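Tryptophan--tRNA ligase (Aeropyrum pernix, PDB 3A04) catalyses the ATP-dependent joining of L-tryptophan to tRNA(Trp), giving L-tryptophyl-tRNA(Trp), AMP and diphosphate, as a class I aminoacyl-tRNA synthetase. Local coordinates at residues A[30-35]-A[60-65]; A[65-70]-A[207-212]; A[81-86]-A[134-139]; A[126-131]-A[148-153]. All blocks are in the same frame, centred on the assembly; numbering follows the deposited sequence.

Interaction 1. Residues A[30-35]-A[60-65]; sequences SEVLPL and KILEAK
Leu-35 meets Leu-62 and Glu-63 in succession, so its side chain gives a convenient walk across the contact. At its base, CB of Leu-35 lies 4.1 Å from CB of Leu-62, and the same carbon is also touched by Leu-62 CD1. Further out the branch divides. CD2 of Leu-35 comes down on Glu-63 CG at 3.7 Å, while CD1 of Leu-35 sits 3.8 Å from Glu-63 OE2, so the leucine tip lies against the glutamate chain from its second methylene, CG, to its carboxylate.

The contact joins the start of helix 33-38 to helix 58-66, the helix that links strand 52-56 to strand 72-77 of the central sheet. Ile-61 and Ala-64 of that helix lie on the side that faces His-209, and Leu-62 and Glu-63 meet the 30-35 segment. With CG anti to its carbonyl carbon (chi1 -77°), Leu-62 sends CD1 against both CB of Leu-35 and CB of Val-32, the latter 4.0 Å from CD1. Val-32 and Leu-62 are buried, whereas Glu-63 lies at the exposed margin. No hydrogen bond crosses between the segments; beyond them, Glu-31 pairs with Arg-27 in a salt bridge.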
# COMPACT_ATOMS: atom_id res chain seq x y z
N SER A 30 -34.60 -12.59 -8.49
CA SER A 30 -35.77 -13.38 -8.02
C SER A 30 -35.42 -14.80 -7.45
O SER A 30 -36.12 -15.33 -6.57
CB SER A 30 -36.80 -13.49 -9.16
OG SER A 30 -36.13 -13.91 -10.34
N GLU A 31 -34.28 -15.37 -7.86
CA GLU A 31 -33.89 -16.71 -7.35
C GLU A 31 -33.63 -16.69 -5.84
O GLU A 31 -33.68 -17.74 -5.17
CB GLU A 31 -32.70 -17.25 -8.12
CG GLU A 31 -32.90 -17.36 -9.65
CD GLU A 31 -31.64 -17.96 -10.36
OE1 GLU A 31 -30.60 -18.22 -9.66
OE2 GLU A 31 -31.70 -18.17 -11.61
N VAL A 32 -33.40 -15.51 -5.24
CA VAL A 32 -33.19 -15.52 -3.80
C VAL A 32 -34.43 -15.27 -3.01
O VAL A 32 -34.36 -15.23 -1.80
CB VAL A 32 -32.10 -14.51 -3.28
CG1 VAL A 32 -30.75 -14.81 -3.85
CG2 VAL A 32 -32.52 -12.98 -3.50
N LEU A 33 -35.58 -15.11 -3.66
CA LEU A 33 -36.80 -14.80 -2.91
C LEU A 33 -37.09 -15.79 -1.79
O LEU A 33 -37.35 -15.38 -0.63
CB LEU A 33 -38.00 -14.51 -3.84
CG LEU A 33 -37.77 -13.22 -4.67
CD1 LEU A 33 -38.72 -13.01 -5.86
CD2 LEU A 33 -37.70 -11.91 -3.79
N PRO A 34 -36.98 -17.10 -2.09
CA PRO A 34 -37.32 -18.07 -1.07
C PRO A 34 -36.28 -17.99 0.06
O PRO A 34 -36.64 -18.07 1.22
CB PRO A 34 -37.21 -19.42 -1.81
CG PRO A 34 -37.50 -19.08 -3.28
CD PRO A 34 -36.80 -17.72 -3.43
N LEU A 35 -35.00 -17.76 -0.26
CA LEU A 35 -34.02 -17.60 0.83
C LEU A 35 -34.30 -16.36 1.65
O LEU A 35 -34.16 -16.33 2.90
CB LEU A 35 -32.56 -17.63 0.28
CG LEU A 35 -32.07 -19.08 0.17
CD1 LEU A 35 -30.88 -19.22 -0.76
CD2 LEU A 35 -31.84 -19.78 1.57
N LYS A 60 -25.78 -17.51 -0.47
CA LYS A 60 -24.85 -17.96 0.60
C LYS A 60 -24.95 -17.03 1.79
O LYS A 60 -24.91 -17.47 2.94
CB LYS A 60 -23.40 -17.99 0.06
CG LYS A 60 -23.18 -19.06 -1.06
CD LYS A 60 -21.82 -18.96 -1.73
CE LYS A 60 -20.62 -19.35 -0.84
NZ LYS A 60 -19.24 -19.12 -1.53
N ILE A 61 -25.11 -15.70 1.51
CA ILE A 61 -25.21 -14.76 2.65
C ILE A 61 -26.44 -15.04 3.48
O ILE A 61 -26.38 -15.05 4.71
CB ILE A 61 -25.34 -13.28 2.14
CG1 ILE A 61 -24.23 -12.96 1.15
CG2 ILE A 61 -25.35 -12.31 3.36
CD1 ILE A 61 -22.78 -13.06 1.86
N LEU A 62 -27.56 -15.22 2.80
CA LEU A 62 -28.86 -15.33 3.43
C LEU A 62 -28.87 -16.71 4.18
O LEU A 62 -29.42 -16.81 5.30
CB LEU A 62 -29.95 -15.28 2.31
CG LEU A 62 -30.20 -13.82 1.78
CD1 LEU A 62 -31.17 -13.81 0.56
CD2 LEU A 62 -30.65 -12.84 2.89
N GLU A 63 -28.18 -17.70 3.59
CA GLU A 63 -28.06 -19.04 4.28
C GLU A 63 -27.33 -18.85 5.60
O GLU A 63 -27.80 -19.32 6.70
CB GLU A 63 -27.37 -20.09 3.37
CG GLU A 63 -28.35 -20.74 2.31
CD GLU A 63 -27.69 -21.43 1.09
OE1 GLU A 63 -26.44 -21.47 0.96
OE2 GLU A 63 -28.45 -21.95 0.21
N ALA A 64 -26.19 -18.15 5.54
CA ALA A 64 -25.51 -17.86 6.85
C ALA A 64 -26.40 -17.11 7.85
O ALA A 64 -26.49 -17.46 9.09
CB ALA A 64 -24.22 -17.06 6.59
N LYS A 65 -27.07 -16.05 7.34
CA LYS A 65 -27.94 -15.31 8.22
C LYS A 65 -29.04 -16.16 8.88
O LYS A 65 -29.36 -15.95 10.08
CB LYS A 65 -28.60 -14.18 7.46
CG LYS A 65 -29.24 -13.15 8.34
CD LYS A 65 -29.87 -12.07 7.43
CE LYS A 65 -30.08 -10.81 8.26
NZ LYS A 65 -31.04 -10.99 9.41

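Interaction 2. Residues A[65-70]-A[207-212]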
# COMPACT_ATOMS: atom_id res chain seq x y z
N LYS A 65 -27.07 -16.05 7.34
CA LYS A 65 -27.94 -15.31 8.22
C LYS A 65 -29.04 -16.16 8.88
O LYS A 65 -29.36 -15.95 10.08
CB LYS A 65 -28.60 -14.18 7.46
CG LYS A 65 -29.24 -13.15 8.34
CD LYS A 65 -29.87 -12.07 7.43
CE LYS A 65 -30.08 -10.81 8.26
NZ LYS A 65 -31.04 -10.99 9.41
N ALA A 66 -29.70 -16.99 8.08
CA ALA A 66 -30.77 -17.86 8.62
C ALA A 66 -30.26 -18.86 9.71
O ALA A 66 -31.01 -19.21 10.59
CB ALA A 66 -31.54 -18.59 7.49
N ARG A 67 -29.01 -19.28 9.69
CA ARG A 67 -28.59 -20.19 10.74
C ARG A 67 -28.06 -19.40 11.89
O ARG A 67 -27.58 -20.00 12.87
CB ARG A 67 -27.57 -21.22 10.28
CG ARG A 67 -26.30 -20.68 9.65
CD ARG A 67 -25.26 -21.83 9.53
NE ARG A 67 -24.14 -21.38 8.73
CZ ARG A 67 -24.05 -21.51 7.42
NH1 ARG A 67 -25.02 -22.12 6.75
NH2 ARG A 67 -22.99 -21.01 6.78
N GLY A 68 -28.11 -18.05 11.78
CA GLY A 68 -27.87 -17.20 12.94
C GLY A 68 -26.52 -16.50 12.94
O GLY A 68 -26.14 -15.85 13.95
N GLU A 69 -25.80 -16.60 11.83
CA GLU A 69 -24.47 -15.92 11.75
C GLU A 69 -24.71 -14.37 11.55
O GLU A 69 -25.71 -14.01 10.88
CB GLU A 69 -23.60 -16.54 10.61
CG GLU A 69 -22.75 -17.87 10.94
CD GLU A 69 -21.92 -18.50 9.76
OE1 GLU A 69 -20.70 -18.39 9.54
OE2 GLU A 69 -22.53 -19.25 9.05
N ARG A 70 -23.88 -13.49 12.13
CA ARG A 70 -24.05 -12.03 11.81
C ARG A 70 -23.43 -11.82 10.41
O ARG A 70 -22.32 -12.35 10.16
CB ARG A 70 -23.44 -11.09 12.86
CG ARG A 70 -23.87 -9.57 12.66
CD ARG A 70 -25.31 -9.23 13.05
NE ARG A 70 -25.68 -7.80 12.87
CZ ARG A 70 -25.05 -6.75 13.43
NH1 ARG A 70 -23.94 -6.91 14.18
NH2 ARG A 70 -25.49 -5.53 13.17
N TYR A 207 -16.37 -10.94 9.82
CA TYR A 207 -17.56 -11.06 8.99
C TYR A 207 -17.24 -11.72 7.65
O TYR A 207 -16.88 -11.09 6.63
CB TYR A 207 -18.29 -9.70 8.77
CG TYR A 207 -18.83 -9.05 10.03
CD1 TYR A 207 -20.17 -9.28 10.44
CD2 TYR A 207 -18.08 -8.14 10.74
CE1 TYR A 207 -20.68 -8.65 11.59
CE2 TYR A 207 -18.61 -7.51 11.89
CZ TYR A 207 -19.90 -7.80 12.30
OH TYR A 207 -20.43 -7.20 13.43
N ARG A 208 -17.30 -13.02 7.66
CA ARG A 208 -16.91 -13.73 6.50
C ARG A 208 -17.93 -13.55 5.36
O ARG A 208 -17.58 -13.55 4.16
CB ARG A 208 -16.84 -15.24 6.87
CG ARG A 208 -16.99 -16.08 5.59
CD ARG A 208 -16.60 -17.53 5.89
NE ARG A 208 -15.17 -17.65 6.22
CZ ARG A 208 -14.66 -18.82 6.61
NH1 ARG A 208 -15.50 -19.88 6.77
NH2 ARG A 208 -13.38 -18.92 6.86
N HIS A 209 -19.19 -13.39 5.73
CA HIS A 209 -20.23 -13.31 4.71
C HIS A 209 -20.58 -11.81 4.48
O HIS A 209 -21.21 -11.18 5.34
CB HIS A 209 -21.41 -14.08 5.24
CG HIS A 209 -21.07 -15.51 5.57
ND1 HIS A 209 -20.79 -16.41 4.57
CD2 HIS A 209 -20.88 -16.17 6.74
CE1 HIS A 209 -20.45 -17.58 5.10
NE2 HIS A 209 -20.47 -17.45 6.40
N VAL A 210 -20.15 -11.27 3.35
CA VAL A 210 -20.29 -9.82 3.09
C VAL A 210 -20.94 -9.66 1.73
O VAL A 210 -20.57 -10.35 0.79
CB VAL A 210 -18.90 -9.14 2.91
CG1 VAL A 210 -19.08 -7.55 2.87
CG2 VAL A 210 -18.01 -9.53 3.98
N VAL A 211 -21.86 -8.70 1.59
CA VAL A 211 -22.45 -8.47 0.29
C VAL A 211 -22.10 -7.04 -0.09
O VAL A 211 -21.95 -6.17 0.78
CB VAL A 211 -24.02 -8.74 0.30
CG1 VAL A 211 -24.81 -7.79 1.38
CG2 VAL A 211 -24.60 -8.61 -1.16
N VAL A 212 -21.88 -6.79 -1.38
CA VAL A 212 -21.53 -5.44 -1.84
C VAL A 212 -22.57 -5.05 -2.89
O VAL A 212 -22.72 -5.76 -3.94
CB VAL A 212 -20.16 -5.47 -2.52
CG1 VAL A 212 -19.67 -4.04 -2.95
CG2 VAL A 212 -19.06 -6.13 -1.55
O HOH W 1 -20.21 -12.82 8.40
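Polar, water-mediated and apolar contacts divide the meeting of Glu-69 and Arg-70 with His-209 and Tyr-207. The direct polar link is weak: His-209 NE2 donates to Glu-69 OE1 over 3.3 Å, bent to 131°. OE1 arrives at the edge of the imidazole, in its plane, while the carboxylate stands almost perpendicular to the ring (88°). Glu-69 OE2 forms a salt bridge with Arg-67 NE at 2.7 Å and takes a weak second bond from Arg-67 NH2.

One water joins the backbones, donating to Arg-70 O at 2.8 Å and accepting from His-209 N at 2.9 Å. Apolar contact comes from Arg-70, whose CG meets the edge of the Tyr-207 ring at CE1 (3.5 Å); the bend at chi2 (73°) carries the guanidinium onward to Gly-101 O and Asp-145.

A Schellman motif at Gly-68 closes helix 58-66; Glu-69 and Arg-70 then meet the lead-in to strand 210-215 of the Rossmann-type sheet. A glutamine in place of Glu-69 would probably weaken the grip on Arg-67 and leave its charge without a mate. Since His-209 ND1 is bonded to Glu-239, the imidazole lies between two carboxylates, which may favour its protonated form, though nearby Arg-67 would oppose this.

Interaction 3. Residues A[81-86]-A[134-139]; sequences GKFHFG and ANMIAL
Phe-83 lies with one face of its ring on Asn-135. The CB of Asn-135 is 3.9 Å from the centroid of the Phe-83 ring and only 13° off the ring normal, a CH-pi contact made over the centre of the face. The two side chains run past each other in opposite directions, and the amide is turned 21° from the ring plane. As a result Asn-135 ND2 ends 3.7 Å from CB of Phe-83, near the root of the aromatic side chain. The amide itself is fixed elsewhere: OD1 of Asn-135 is bonded to His-352 NE2, and its ND2 to Glu-131 O.

Carried away from the backbone N by an anti first torsion (chi1 -171°), the ring also reaches two apolar partners. Leu-139 approaches from the opposite direction and sets CD1 3.8 Å from Phe-83 CZ. Met-136 crosses the phenylalanine at about a right angle, with CG 4.1 Å from Phe-83 CE2. Replacing Phe-83 by an alanine would probably open a gap against the helix face made by Asn-135, Met-136 and Leu-139, and leave the asparagine CB without its aromatic face.

Phe-83 belongs to the HIGH region, the ATP-binding signature of class I synthetases. Next to it His-84 is the N-cap of helix 85-99, its ND1 accepting a weak bond from Gly-86 N. The contact thus sets the loop leading into that helix against helix 121-139, with Val-91 beside Phe-83 and Leu-139, helix 334-364 touching Asn-135 and Leu-139, and Phe-148 of strand 147-150 beside Met-136.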
# COMPACT_ATOMS: atom_id res chain seq x y z
N GLY A 81 -17.28 16.35 -4.29
CA GLY A 81 -18.56 16.88 -4.79
C GLY A 81 -19.72 16.61 -3.86
O GLY A 81 -19.54 16.13 -2.73
N LYS A 82 -20.94 16.89 -4.28
CA LYS A 82 -22.01 16.86 -3.29
C LYS A 82 -22.77 15.54 -3.36
O LYS A 82 -22.80 14.89 -4.44
CB LYS A 82 -22.96 18.05 -3.52
CG LYS A 82 -22.24 19.45 -3.33
CD LYS A 82 -23.20 20.60 -3.06
CE LYS A 82 -23.81 21.10 -4.33
NZ LYS A 82 -24.29 22.57 -4.21
N PHE A 83 -23.41 15.19 -2.24
CA PHE A 83 -24.20 13.97 -2.15
C PHE A 83 -25.52 14.13 -2.92
O PHE A 83 -26.31 15.10 -2.66
CB PHE A 83 -24.47 13.74 -0.66
CG PHE A 83 -25.09 12.41 -0.34
CD1 PHE A 83 -26.45 12.23 -0.44
CD2 PHE A 83 -24.28 11.35 0.10
CE1 PHE A 83 -27.05 11.01 -0.07
CE2 PHE A 83 -24.84 10.18 0.47
CZ PHE A 83 -26.25 10.00 0.37
N HIS A 84 -25.80 13.17 -3.82
CA HIS A 84 -26.91 13.28 -4.73
C HIS A 84 -27.80 12.04 -4.68
O HIS A 84 -27.56 11.11 -3.87
CB HIS A 84 -26.42 13.69 -6.17
CG HIS A 84 -25.43 12.75 -6.78
ND1 HIS A 84 -25.63 11.38 -6.84
CD2 HIS A 84 -24.21 12.97 -7.34
CE1 HIS A 84 -24.61 10.81 -7.47
NE2 HIS A 84 -23.75 11.75 -7.81
N PHE A 85 -28.86 12.00 -5.51
CA PHE A 85 -29.77 10.84 -5.49
C PHE A 85 -29.15 9.53 -6.02
O PHE A 85 -29.69 8.48 -5.74
CB PHE A 85 -31.06 11.20 -6.29
CG PHE A 85 -32.06 11.94 -5.41
CD1 PHE A 85 -31.87 13.27 -5.07
CD2 PHE A 85 -33.14 11.27 -4.88
CE1 PHE A 85 -32.84 13.92 -4.18
CE2 PHE A 85 -34.02 11.85 -4.06
CZ PHE A 85 -33.88 13.19 -3.69
N GLY A 86 -28.06 9.61 -6.78
CA GLY A 86 -27.27 8.38 -7.13
C GLY A 86 -26.74 7.78 -5.82
O GLY A 86 -26.87 6.60 -5.56
N ALA A 134 -22.68 12.79 7.13
CA ALA A 134 -23.83 13.49 7.71
C ALA A 134 -25.08 13.25 6.87
O ALA A 134 -26.11 13.00 7.44
CB ALA A 134 -23.53 14.98 7.90
N ASN A 135 -24.99 13.26 5.54
CA ASN A 135 -26.20 12.93 4.74
C ASN A 135 -26.67 11.50 4.91
O ASN A 135 -27.85 11.20 4.94
CB ASN A 135 -25.97 13.23 3.27
CG ASN A 135 -26.26 14.69 2.96
OD1 ASN A 135 -27.38 15.13 3.16
ND2 ASN A 135 -25.28 15.42 2.51
N MET A 136 -25.73 10.57 5.07
CA MET A 136 -26.13 9.19 5.32
C MET A 136 -26.89 9.01 6.65
O MET A 136 -27.89 8.31 6.74
CB MET A 136 -24.87 8.33 5.37
CG MET A 136 -24.38 8.11 3.94
SD MET A 136 -22.94 6.94 4.07
CE MET A 136 -21.73 7.94 3.29
N ILE A 137 -26.42 9.68 7.69
CA ILE A 137 -27.10 9.63 8.99
C ILE A 137 -28.54 10.25 8.89
O ILE A 137 -29.50 9.72 9.44
CB ILE A 137 -26.30 10.48 10.02
CG1 ILE A 137 -24.91 9.89 10.32
CG2 ILE A 137 -27.03 10.57 11.38
CD1 ILE A 137 -24.88 8.43 10.50
N ALA A 138 -28.62 11.38 8.19
CA ALA A 138 -29.90 12.11 8.05
C ALA A 138 -30.89 11.27 7.22
O ALA A 138 -32.14 11.40 7.39
CB ALA A 138 -29.64 13.44 7.40
N LEU A 139 -30.35 10.41 6.34
CA LEU A 139 -31.19 9.46 5.62
C LEU A 139 -31.73 8.34 6.44
O LEU A 139 -32.70 7.73 6.03
CB LEU A 139 -30.47 8.86 4.38
CG LEU A 139 -30.34 9.68 3.09
CD1 LEU A 139 -29.42 8.94 2.07
CD2 LEU A 139 -31.75 10.08 2.39

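Interaction 4. Residues A[126-131]-A[148-153]; sequences RIAVEE and FYFQTN
Ala-128 and Phe-150 meet inside a beta-alpha-beta crossover of the Rossmann-type fold, in which helix 121-139 lies on the path from strand 103-108 to its parallel neighbour, strand 147-150. The close part of the contact is small. CB of Ala-128 is 3.7 Å from CE1 of Phe-150, and the methyl approaches the ring obliquely. With CG anti to the carbonyl carbon (chi1 -68°), the phenylalanine swings its ring to the helix, while the CA atoms of Ala-128 and Phe-150 remain 8.9 Å apart. Ile-108 of strand 103-108 touches both residues and helps to bury them.

Packing is looser one residue on. Val-129 brings CG2 to the edge of the Phe-150 ring, near its plane, at 4.2 Å from CZ. Both Ala-128 and Val-129 lie in a wider pi-type turn, 128-131. Farther round the helix, Glu-130 is partly exposed, its OE2 hydrogen-bonded to Trp-364 NE1.

Beyond the strand the chain turns to the dimer partner: Gln-151 O and Thr-152 O take hydrogen bonds from Gln-163 and Arg-160 of the second subunit. Within this turn, Asn-153 N donates to the carbonyl O of Phe-150 at 2.9 Å.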
# COMPACT_ATOMS: atom_id res chain seq x y z
N ARG A 126 -13.22 16.79 5.36
CA ARG A 126 -14.37 17.65 5.57
C ARG A 126 -15.57 17.10 4.82
O ARG A 126 -16.60 16.77 5.42
CB ARG A 126 -14.11 19.08 5.38
CG ARG A 126 -15.28 19.99 5.67
CD ARG A 126 -15.00 21.41 5.31
NE ARG A 126 -14.69 21.56 3.90
CZ ARG A 126 -13.49 21.85 3.44
NH1 ARG A 126 -12.47 22.01 4.26
NH2 ARG A 126 -13.30 21.95 2.15
N ILE A 127 -15.42 17.00 3.51
CA ILE A 127 -16.49 16.51 2.62
C ILE A 127 -16.97 15.15 3.08
O ILE A 127 -18.17 14.87 3.17
CB ILE A 127 -15.94 16.49 1.15
CG1 ILE A 127 -15.61 17.94 0.71
CG2 ILE A 127 -16.90 15.75 0.23
CD1 ILE A 127 -14.98 17.94 -0.65
N ALA A 128 -16.03 14.26 3.47
CA ALA A 128 -16.49 12.93 3.89
C ALA A 128 -17.38 13.03 5.09
O ALA A 128 -18.43 12.36 5.19
CB ALA A 128 -15.20 12.00 4.29
N VAL A 129 -17.02 13.89 6.05
CA VAL A 129 -17.86 13.90 7.25
C VAL A 129 -19.20 14.70 7.05
O VAL A 129 -20.30 14.25 7.39
CB VAL A 129 -17.06 14.53 8.42
CG1 VAL A 129 -17.93 14.79 9.67
CG2 VAL A 129 -15.87 13.55 8.88
N GLU A 130 -19.08 15.88 6.47
CA GLU A 130 -20.21 16.86 6.44
C GLU A 130 -21.09 16.71 5.23
O GLU A 130 -22.25 17.11 5.26
CB GLU A 130 -19.61 18.27 6.38
CG GLU A 130 -19.16 18.66 7.79
CD GLU A 130 -18.57 20.07 7.91
OE1 GLU A 130 -18.58 20.89 6.95
OE2 GLU A 130 -18.07 20.32 9.02
N GLU A 131 -20.53 16.19 4.12
CA GLU A 131 -21.31 15.91 2.95
C GLU A 131 -21.72 14.41 2.85
O GLU A 131 -22.84 14.12 2.49
CB GLU A 131 -20.52 16.31 1.74
CG GLU A 131 -21.24 16.50 0.43
CD GLU A 131 -22.50 17.45 0.51
OE1 GLU A 131 -22.57 18.48 1.28
OE2 GLU A 131 -23.41 17.11 -0.27
N PHE A 148 -18.13 3.47 10.05
CA PHE A 148 -17.54 4.32 8.99
C PHE A 148 -16.03 4.31 9.22
O PHE A 148 -15.60 4.37 10.38
CB PHE A 148 -17.97 5.78 9.16
CG PHE A 148 -19.51 6.00 9.02
CD1 PHE A 148 -20.07 6.20 7.77
CD2 PHE A 148 -20.34 5.99 10.15
CE1 PHE A 148 -21.48 6.41 7.60
CE2 PHE A 148 -21.77 6.24 10.00
CZ PHE A 148 -22.30 6.44 8.73
N TYR A 149 -15.23 4.41 8.12
CA TYR A 149 -13.80 4.52 8.28
C TYR A 149 -13.18 5.15 7.11
O TYR A 149 -13.79 5.13 5.98
CB TYR A 149 -13.17 3.14 8.58
CG TYR A 149 -13.13 2.22 7.38
CD1 TYR A 149 -12.04 2.27 6.47
CD2 TYR A 149 -14.20 1.36 7.14
CE1 TYR A 149 -12.00 1.37 5.32
CE2 TYR A 149 -14.23 0.46 6.00
CZ TYR A 149 -13.09 0.50 5.12
OH TYR A 149 -13.07 -0.27 3.99
N PHE A 150 -11.93 5.62 7.30
CA PHE A 150 -11.13 6.21 6.23
C PHE A 150 -10.08 5.17 5.81
O PHE A 150 -9.50 4.52 6.70
CB PHE A 150 -10.34 7.44 6.70
CG PHE A 150 -11.20 8.61 7.05
CD1 PHE A 150 -11.59 9.52 6.07
CD2 PHE A 150 -11.65 8.80 8.36
CE1 PHE A 150 -12.42 10.68 6.42
CE2 PHE A 150 -12.50 9.96 8.69
CZ PHE A 150 -12.85 10.84 7.74
N GLN A 151 -9.91 5.02 4.50
CA GLN A 151 -8.87 4.15 3.92
C GLN A 151 -7.50 4.50 4.53
O GLN A 151 -6.69 3.59 4.69
CB GLN A 151 -8.70 4.32 2.41
CG GLN A 151 -9.93 3.81 1.60
CD GLN A 151 -9.77 4.10 0.11
OE1 GLN A 151 -9.16 5.07 -0.31
NE2 GLN A 151 -10.41 3.26 -0.69
N THR A 152 -7.27 5.75 4.90
CA THR A 152 -5.95 6.14 5.33
C THR A 152 -5.88 6.02 6.86
O THR A 152 -4.87 6.44 7.45
CB THR A 152 -5.53 7.58 4.94
OG1 THR A 152 -6.42 8.52 5.55
CG2 THR A 152 -5.45 7.81 3.38
N ASN A 153 -6.90 5.50 7.48
CA ASN A 153 -6.81 5.41 8.96
C ASN A 153 -7.41 4.13 9.49
O ASN A 153 -8.16 4.12 10.47
CB ASN A 153 -7.44 6.67 9.64
CG ASN A 153 -6.93 6.87 11.07
OD1 ASN A 153 -5.82 6.43 11.38
ND2 ASN A 153 -7.72 7.50 11.95

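In the fold
From the N terminus, interaction 1 closes first, bringing helix 33-38 to helix 58-66 before the other loops open. Interaction 2 begins at Lys-65, which the two share, and closes a long loop at 207-212, tying the end of helix 58-66 to strand 210-215; Ala-64 packs on His-209, and Ile-61 on His-209 and the first strand residue, Val-210. Interactions 3 and 4 nest inside this loop and cross, their segments running 81-86, 126-131, 134-139, 148-153. They touch where Glu-131 OE2 meets Phe-83 N, so helix 121-139 links the HIGH region to strand 147-150 at the sheet's far edge. Interactions 1 and 3 stand on opposite sides of the chain's centre, their centres about 29 Å apart.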